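Uncharacterized protein (Bacteroides eggerthii DSM 20697, PDB 4ECO) is of unknown function but belongs to the leucine-rich repeat proteins and, like many of them, probably binds other proteins. Local coordinates at residues E583-N588 with I602-V607; G95-A100 with T196-A201. All blocks are in the same frame, centred on the assembly; numbering follows the deposited sequence.

Interaction 1: E583-N588 with I602-V607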
ATOM      1  N   GLU A 583      21.310 -39.269  17.313  1.00 48.41           N
ATOM      2  CA  GLU A 583      19.894 -39.491  17.651  1.00 46.52           C
ATOM      3  C   GLU A 583      19.076 -39.895  16.422  1.00 51.53           C
ATOM      4  O   GLU A 583      19.290 -39.360  15.331  1.00 50.93           O
ATOM      5  CB  GLU A 583      19.265 -38.221  18.285  1.00 46.32           C
ATOM      6  CG  GLU A 583      19.324 -36.950  17.426  1.00 49.42           C
ATOM      7  CD  GLU A 583      19.026 -35.644  18.137  1.00 58.04           C
ATOM      8  OE1 GLU A 583      18.302 -35.665  19.157  1.00 45.02           O
ATOM      9  OE2 GLU A 583      19.504 -34.591  17.662  1.00 51.32           O
ATOM     10  N   LYS A 584      18.144 -40.830  16.605  1.00 49.85           N
ATOM     11  CA  LYS A 584      17.198 -41.221  15.564  1.00 49.30           C
ATOM     12  C   LYS A 584      16.204 -40.085  15.387  1.00 52.64           C
ATOM     13  O   LYS A 584      15.753 -39.520  16.388  1.00 51.50           O
ATOM     14  CB  LYS A 584      16.482 -42.527  15.919  1.00 51.77           C
ATOM     15  CG  LYS A 584      17.309 -43.772  15.686  1.00 56.25           C
ATOM     16  CD  LYS A 584      16.487 -44.996  16.021  1.00 63.52           C
ATOM     17  CE  LYS A 584      17.283 -46.274  16.060  1.00 70.54           C
ATOM     18  NZ  LYS A 584      16.502 -47.374  16.676  1.00 62.25           N
ATOM     19  N   ILE A 585      15.904 -39.702  14.137  1.00 48.89           N
ATOM     20  CA  ILE A 585      14.959 -38.615  13.885  1.00 46.83           C
ATOM     21  C   ILE A 585      13.583 -39.081  14.330  1.00 50.33           C
ATOM     22  O   ILE A 585      13.216 -40.235  14.114  1.00 50.84           O
ATOM     23  CB  ILE A 585      14.979 -38.117  12.407  1.00 48.56           C
ATOM     24  CG1 ILE A 585      16.410 -37.718  11.986  1.00 48.77           C
ATOM     25  CG2 ILE A 585      13.957 -36.970  12.145  1.00 45.53           C
ATOM     26  CD1 ILE A 585      17.102 -36.594  12.810  1.00 58.01           C
ATOM     27  N   THR A 586      12.870 -38.186  15.018  1.00 46.34           N
ATOM     28  CA  THR A 586      11.546 -38.420  15.582  1.00 46.45           C
ATOM     29  C   THR A 586      10.450 -37.965  14.594  1.00 51.76           C
ATOM     30  O   THR A 586      10.647 -36.976  13.885  1.00 51.75           O
ATOM     31  CB  THR A 586      11.449 -37.689  16.917  1.00 46.40           C
ATOM     32  OG1 THR A 586      11.720 -36.289  16.738  1.00 41.73           O
ATOM     33  CG2 THR A 586      12.376 -38.273  17.951  1.00 38.79           C
ATOM     34  N   PRO A 587       9.287 -38.648  14.555  1.00 49.23           N
ATOM     35  CA  PRO A 587       8.228 -38.260  13.595  1.00 48.57           C
ATOM     36  C   PRO A 587       7.633 -36.855  13.793  1.00 50.65           C
ATOM     37  O   PRO A 587       7.046 -36.329  12.832  1.00 49.31           O
ATOM     38  CB  PRO A 587       7.127 -39.300  13.802  1.00 51.02           C
ATOM     39  CG  PRO A 587       7.473 -40.045  15.013  1.00 56.67           C
ATOM     40  CD  PRO A 587       8.926 -39.873  15.288  1.00 52.20           C
ATOM     41  N   ASN A 588       7.800 -36.233  14.990  1.00 45.66           N
ATOM     42  CA  ASN A 588       7.270 -34.894  15.241  1.00 44.04           C
ATOM     43  C   ASN A 588       7.989 -33.870  14.367  1.00 48.34           C
ATOM     44  O   ASN A 588       7.361 -32.870  14.004  1.00 48.33           O
ATOM     45  CB  ASN A 588       7.342 -34.496  16.716  1.00 45.73           C
ATOM     46  CG  ASN A 588       6.530 -33.245  17.058  1.00 72.16           C
ATOM     47  OD1 ASN A 588       5.343 -33.099  16.703  1.00 63.10           O
ATOM     48  ND2 ASN A 588       7.148 -32.304  17.774  1.00 62.56           N
ATOM     49  N   ILE A 602      22.736 -40.351   8.979  1.00 51.64           N
ATOM     50  CA  ILE A 602      21.466 -40.173   9.691  1.00 50.40           C
ATOM     51  C   ILE A 602      20.585 -41.446   9.592  1.00 58.09           C
ATOM     52  O   ILE A 602      20.518 -42.097   8.543  1.00 59.33           O
ATOM     53  CB  ILE A 602      20.744 -38.910   9.119  1.00 51.04           C
ATOM     54  CG1 ILE A 602      19.612 -38.391  10.029  1.00 49.70           C
ATOM     55  CG2 ILE A 602      20.330 -39.048   7.640  1.00 51.11           C
ATOM     56  CD1 ILE A 602      19.233 -36.893   9.790  1.00 46.68           C
ATOM     57  N   ASP A 603      19.930 -41.790  10.722  1.00 53.89           N
ATOM     58  CA  ASP A 603      19.015 -42.918  10.893  1.00 52.24           C
ATOM     59  C   ASP A 603      17.569 -42.402  10.891  1.00 54.04           C
ATOM     60  O   ASP A 603      17.146 -41.731  11.837  1.00 53.49           O
ATOM     61  CB  ASP A 603      19.348 -43.656  12.206  1.00 53.85           C
ATOM     62  CG  ASP A 603      18.637 -44.990  12.407  1.00 57.84           C
ATOM     63  OD1 ASP A 603      17.551 -45.177  11.829  1.00 55.07           O
ATOM     64  OD2 ASP A 603      19.164 -45.840  13.174  1.00 62.94           O
ATOM     65  N   LEU A 604      16.812 -42.726   9.844  1.00 49.46           N
ATOM     66  CA  LEU A 604      15.424 -42.277   9.688  1.00 47.98           C
ATOM     67  C   LEU A 604      14.411 -43.425   9.924  1.00 56.16           C
ATOM     68  O   LEU A 604      13.284 -43.388   9.400  1.00 56.36           O
ATOM     69  CB  LEU A 604      15.233 -41.673   8.287  1.00 46.26           C
ATOM     70  CG  LEU A 604      16.075 -40.458   7.924  1.00 49.38           C
ATOM     71  CD1 LEU A 604      15.705 -39.941   6.563  1.00 49.16           C
ATOM     72  CD2 LEU A 604      15.877 -39.341   8.900  1.00 49.19           C
ATOM     73  N   SER A 605      14.805 -44.421  10.744  1.00 54.76           N
ATOM     74  CA  SER A 605      14.002 -45.609  11.061  1.00 56.05           C
ATOM     75  C   SER A 605      12.603 -45.297  11.534  1.00 59.98           C
ATOM     76  O   SER A 605      11.667 -45.967  11.098  1.00 61.44           O
ATOM     77  CB  SER A 605      14.670 -46.431  12.147  1.00 60.12           C
ATOM     78  OG  SER A 605      15.861 -47.008  11.651  1.00 73.96           O
ATOM     79  N   TYR A 606      12.467 -44.296  12.424  1.00 53.78           N
ATOM     80  CA  TYR A 606      11.212 -43.920  13.064  1.00 52.23           C
ATOM     81  C   TYR A 606      10.305 -43.108  12.163  1.00 54.64           C
ATOM     82  O   TYR A 606       9.077 -43.164  12.329  1.00 55.50           O
ATOM     83  CB  TYR A 606      11.483 -43.113  14.356  1.00 52.18           C
ATOM     84  CG  TYR A 606      12.175 -43.858  15.484  1.00 53.96           C
ATOM     85  CD1 TYR A 606      12.100 -45.247  15.584  1.00 56.03           C
ATOM     86  CD2 TYR A 606      12.813 -43.168  16.510  1.00 54.73           C
ATOM     87  CE1 TYR A 606      12.707 -45.930  16.638  1.00 56.55           C
ATOM     88  CE2 TYR A 606      13.396 -43.841  17.586  1.00 56.19           C
ATOM     89  CZ  TYR A 606      13.344 -45.222  17.645  1.00 63.13           C
ATOM     90  OH  TYR A 606      13.960 -45.872  18.692  1.00 67.45           O
ATOM     91  N   VAL A 607      10.887 -42.349  11.230  1.00 49.37           N
ATOM     92  CA  VAL A 607      10.103 -41.480  10.346  1.00 48.03           C
ATOM     93  C   VAL A 607       9.701 -42.233   9.060  1.00 53.96           C
ATOM     94  O   VAL A 607       8.800 -41.773   8.360  1.00 53.40           O
ATOM     95  CB  VAL A 607      10.824 -40.139  10.028  1.00 49.59           C
ATOM     96  CG1 VAL A 607      11.097 -39.356  11.309  1.00 49.16           C
ATOM     97  CG2 VAL A 607      12.109 -40.350   9.242  1.00 49.05           C
TER
HETATM   98  O   HOH W   1      20.480 -40.458  13.243  1.00 49.74           O
HETATM   99  O   HOH W   2      14.494 -42.177  12.883  1.00 46.98           O

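Interaction 2: G95-A100 with T196-A201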
ATOM      1  N   GLY A  95     -13.805  12.906 -27.442  1.00 41.00           N
ATOM      2  CA  GLY A  95     -14.318  14.224 -27.783  1.00 41.44           C
ATOM      3  C   GLY A  95     -14.239  15.232 -26.666  1.00 46.93           C
ATOM      4  O   GLY A  95     -13.379  15.138 -25.783  1.00 46.77           O
ATOM      5  N   ARG A  96     -15.155  16.204 -26.707  1.00 44.62           N
ATOM      6  CA  ARG A  96     -15.216  17.317 -25.758  1.00 44.64           C
ATOM      7  C   ARG A  96     -16.513  17.249 -24.953  1.00 48.27           C
ATOM      8  O   ARG A  96     -17.570  17.077 -25.551  1.00 49.26           O
ATOM      9  CB  ARG A  96     -15.107  18.648 -26.529  1.00 43.01           C
ATOM     10  CG  ARG A  96     -13.756  18.835 -27.255  1.00 48.12           C
ATOM     11  CD  ARG A  96     -13.785  19.906 -28.344  1.00 47.06           C
ATOM     12  NE  ARG A  96     -14.361  21.176 -27.884  1.00 39.10           N
ATOM     13  CZ  ARG A  96     -13.658  22.204 -27.420  1.00 50.91           C
ATOM     14  NH1 ARG A  96     -12.332  22.144 -27.374  1.00 37.73           N
ATOM     15  NH2 ARG A  96     -14.274  23.307 -27.011  1.00 36.41           N
ATOM     16  N   VAL A  97     -16.435  17.325 -23.601  1.00 42.37           N
ATOM     17  CA  VAL A  97     -17.618  17.262 -22.719  1.00 40.00           C
ATOM     18  C   VAL A  97     -18.353  18.583 -22.895  1.00 44.70           C
ATOM     19  O   VAL A  97     -17.767  19.637 -22.638  1.00 46.05           O
ATOM     20  CB  VAL A  97     -17.254  16.924 -21.253  1.00 41.48           C
ATOM     21  CG1 VAL A  97     -18.495  16.888 -20.376  1.00 41.08           C
ATOM     22  CG2 VAL A  97     -16.514  15.588 -21.176  1.00 39.11           C
ATOM     23  N   PRO A  98     -19.576  18.545 -23.483  1.00 41.70           N
ATOM     24  CA  PRO A  98     -20.265  19.801 -23.829  1.00 41.45           C
ATOM     25  C   PRO A  98     -20.878  20.500 -22.630  1.00 46.00           C
ATOM     26  O   PRO A  98     -20.999  19.909 -21.565  1.00 45.19           O
ATOM     27  CB  PRO A  98     -21.344  19.346 -24.822  1.00 43.68           C
ATOM     28  CG  PRO A  98     -21.640  17.948 -24.472  1.00 47.96           C
ATOM     29  CD  PRO A  98     -20.390  17.359 -23.863  1.00 43.08           C
ATOM     30  N   ASP A  99     -21.307  21.759 -22.834  1.00 44.45           N
ATOM     31  CA  ASP A  99     -21.908  22.622 -21.821  1.00 45.28           C
ATOM     32  C   ASP A  99     -23.247  22.075 -21.351  1.00 48.88           C
ATOM     33  O   ASP A  99     -23.749  22.514 -20.314  1.00 50.41           O
ATOM     34  CB  ASP A  99     -22.073  24.055 -22.373  1.00 49.09           C
ATOM     35  CG  ASP A  99     -20.794  24.616 -22.967  1.00 60.65           C
ATOM     36  OD1 ASP A  99     -19.750  24.593 -22.273  1.00 59.92           O
ATOM     37  OD2 ASP A  99     -20.814  24.996 -24.141  1.00 68.44           O
ATOM     38  N   ALA A 100     -23.803  21.099 -22.093  1.00 44.38           N
ATOM     39  CA  ALA A 100     -25.064  20.409 -21.803  1.00 44.81           C
ATOM     40  C   ALA A 100     -25.010  19.675 -20.435  1.00 50.08           C
ATOM     41  O   ALA A 100     -26.057  19.441 -19.820  1.00 51.22           O
ATOM     42  CB  ALA A 100     -25.382  19.412 -22.918  1.00 44.60           C
ATOM     43  N   THR A 196     -10.750  15.375 -24.637  1.00 42.02           N
ATOM     44  CA  THR A 196      -9.778  16.447 -24.854  1.00 41.94           C
ATOM     45  C   THR A 196     -10.190  17.761 -24.194  1.00 46.08           C
ATOM     46  O   THR A 196      -9.386  18.687 -24.132  1.00 47.38           O
ATOM     47  CB  THR A 196      -9.583  16.656 -26.364  1.00 51.08           C
ATOM     48  OG1 THR A 196     -10.852  16.903 -26.989  1.00 58.12           O
ATOM     49  CG2 THR A 196      -8.898  15.463 -27.028  1.00 48.77           C
ATOM     50  N   PHE A 197     -11.417  17.837 -23.684  1.00 41.33           N
ATOM     51  CA  PHE A 197     -11.956  19.047 -23.083  1.00 41.64           C
ATOM     52  C   PHE A 197     -13.086  18.697 -22.107  1.00 44.18           C
ATOM     53  O   PHE A 197     -13.845  17.747 -22.344  1.00 43.20           O
ATOM     54  CB  PHE A 197     -12.483  19.971 -24.218  1.00 44.69           C
ATOM     55  CG  PHE A 197     -12.776  21.391 -23.831  1.00 47.77           C
ATOM     56  CD1 PHE A 197     -13.998  21.739 -23.273  1.00 51.47           C
ATOM     57  CD2 PHE A 197     -11.833  22.389 -24.031  1.00 52.06           C
ATOM     58  CE1 PHE A 197     -14.248  23.048 -22.863  1.00 53.13           C
ATOM     59  CE2 PHE A 197     -12.091  23.702 -23.636  1.00 55.99           C
ATOM     60  CZ  PHE A 197     -13.304  24.024 -23.067  1.00 53.60           C
ATOM     61  N   VAL A 198     -13.191  19.463 -21.008  1.00 40.33           N
ATOM     62  CA  VAL A 198     -14.261  19.338 -20.016  1.00 39.97           C
ATOM     63  C   VAL A 198     -14.782  20.741 -19.786  1.00 46.40           C
ATOM     64  O   VAL A 198     -14.010  21.641 -19.430  1.00 46.88           O
ATOM     65  CB  VAL A 198     -13.920  18.613 -18.681  1.00 41.94           C
ATOM     66  CG1 VAL A 198     -15.194  18.333 -17.890  1.00 41.70           C
ATOM     67  CG2 VAL A 198     -13.179  17.313 -18.923  1.00 40.38           C
ATOM     68  N   SER A 199     -16.091  20.920 -20.021  1.00 42.85           N
ATOM     69  CA  SER A 199     -16.815  22.175 -19.903  1.00 43.62           C
ATOM     70  C   SER A 199     -16.795  22.764 -18.468  1.00 49.73           C
ATOM     71  O   SER A 199     -16.858  22.050 -17.463  1.00 50.07           O
ATOM     72  CB  SER A 199     -18.263  21.966 -20.343  1.00 46.60           C
ATOM     73  OG  SER A 199     -19.098  23.086 -20.102  1.00 54.00           O
ATOM     74  N   LYS A 200     -16.740  24.092 -18.416  1.00 45.89           N
ATOM     75  CA  LYS A 200     -16.838  24.967 -17.260  1.00 45.57           C
ATOM     76  C   LYS A 200     -18.128  24.676 -16.476  1.00 49.26           C
ATOM     77  O   LYS A 200     -18.157  24.837 -15.255  1.00 49.42           O
ATOM     78  CB  LYS A 200     -16.882  26.399 -17.834  1.00 49.04           C
ATOM     79  CG  LYS A 200     -16.768  27.560 -16.871  1.00 57.64           C
ATOM     80  CD  LYS A 200     -16.841  28.864 -17.645  1.00 60.58           C
ATOM     81  CE  LYS A 200     -16.868  30.063 -16.728  1.00 73.82           C
ATOM     82  NZ  LYS A 200     -16.858  31.359 -17.473  1.00 82.11           N
ATOM     83  N   ALA A 201     -19.188  24.230 -17.207  1.00 45.07           N
ATOM     84  CA  ALA A 201     -20.572  23.960 -16.783  1.00 45.25           C
ATOM     85  C   ALA A 201     -20.693  23.073 -15.546  1.00 48.62           C
ATOM     86  O   ALA A 201     -21.730  23.147 -14.898  1.00 48.19           O
ATOM     87  CB  ALA A 201     -21.364  23.327 -17.919  1.00 45.62           C
TER

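Interaction 1: E583-N588 with I602-V607
Lys-584 lays its aliphatic chain across the ring of Tyr-606, the two side chains crossing at about a right angle. CD sits over one ring face as a CH-pi contact, 3.8 Å from the ring centroid and 22° off its normal. Beyond CG the lysine is extended, and it runs alongside Asp-603, with CE 3.5 Å from Asp-603 OD2. The ammonium does not close a salt bridge: NZ stays 4.7 Å from OD2, where a modest attraction is likely. Lysine suits this partly exposed edge of the contact because its methylenes cover the tyrosine while its charged end can probably remain near solvent. Asp-603 uses its other oxygen, OD1, to accept from the backbone N of Ser-605, forming an Asx turn.

Ile-585 is directed toward 602-607 and is buried. With CG1 beside its backbone N (chi1 -55°), that branch meets Leu-604 CD2 at 3.5 Å and Ile-602 CD1 at 3.7 Å, while CG2 touches Val-607 CG1 at 3.8 Å. Its branched side chain thus serves several apolar neighbours, and Trp-558 and Tyr-616 also touch it.

The backbones are held mainly through water. Ile-585 N gives a weak hydrogen bond to Asp-603 O, at 3.3 Å. One water donates to both Ile-585 O and Asp-603 O and accepts from Tyr-606 N; another links Glu-583 O to Asp-603 N. A loop thus stacks on a short strand's end and the following turn. These segments follow consecutive repeat strands, 570-572 and 591-593, as expected of successive coils in a leucine-rich repeat solenoid.

Interaction 2: G95-A100 with T196-A201
A short, weakly bonded parallel strand pair, away from the main run of repeat strands, brings Gly-95 to Asp-99 beside Thr-196 to Ala-201. Thr-196 N donates to Gly-95 O at 2.9 Å, and Thr-196 OG1 adds a weak bond to the same oxygen. Gly-95 has backbone angles at which a CB would press against the preceding carbonyl oxygen, and the chain turns a corner there. Next along, Val-97 N reaches Phe-197 O at 2.9 Å, from 42° above the carbonyl plane.

On one face of the pair, Arg-96 and Phe-197 stack. The arginine bends at chi3 (50°), and its guanidinium lies on the ring with the planes 27° apart. CZ is 4.0 Å from the ring centroid, a cation-pi contact, and NH2 stands over the ring centre. Arginine serves well here, since its flat cation can cover an aromatic face while Arg-96 NE still forms a salt bridge with Glu-228.

The Gly-Arg-Val-Pro sequence of residues 95-98 resembles the Gly-x-Ile-Pro signature of plant-type leucine-rich repeats, whose coils carry an extra strand of this kind. On the other face, Val-97 CB approaches Val-198 CG1 at 4.2 Å.

Beyond the strands, aspartate suits the buried position 99 because both its oxygens can accept from several donors. Ser-199 OG donates to Asp-99 OD1 at 2.7 Å, on the anti side of the carboxylate. The same hydroxyl accepts from Ala-201 N at 3.1 Å, an ST turn. Asp-99 OD1 also accepts from Glu-228 N, while OD2 takes Asn-229 N and Ser-232 OG.

Interactions 1 and 2 stand on opposite sides of the chain's centre, their own centres 77 Å apart; with about 63 Å between their nearest atoms, they do not touch. They follow one another in sequence, interaction 2 in the N-terminal part and interaction 1 near the C-terminus. Interaction 2 lies closer to the bound sodium ion, without touching it: the side chain of Val-97 is about 12 Å from the metal, whose site includes Glu-117 and Ser-192, the latter shortly before Thr-196. Interaction 1 instead runs directly into Cys-608, which forms a disulfide with Cys-629. Both join neighbouring coils of the elongated repeat solenoid.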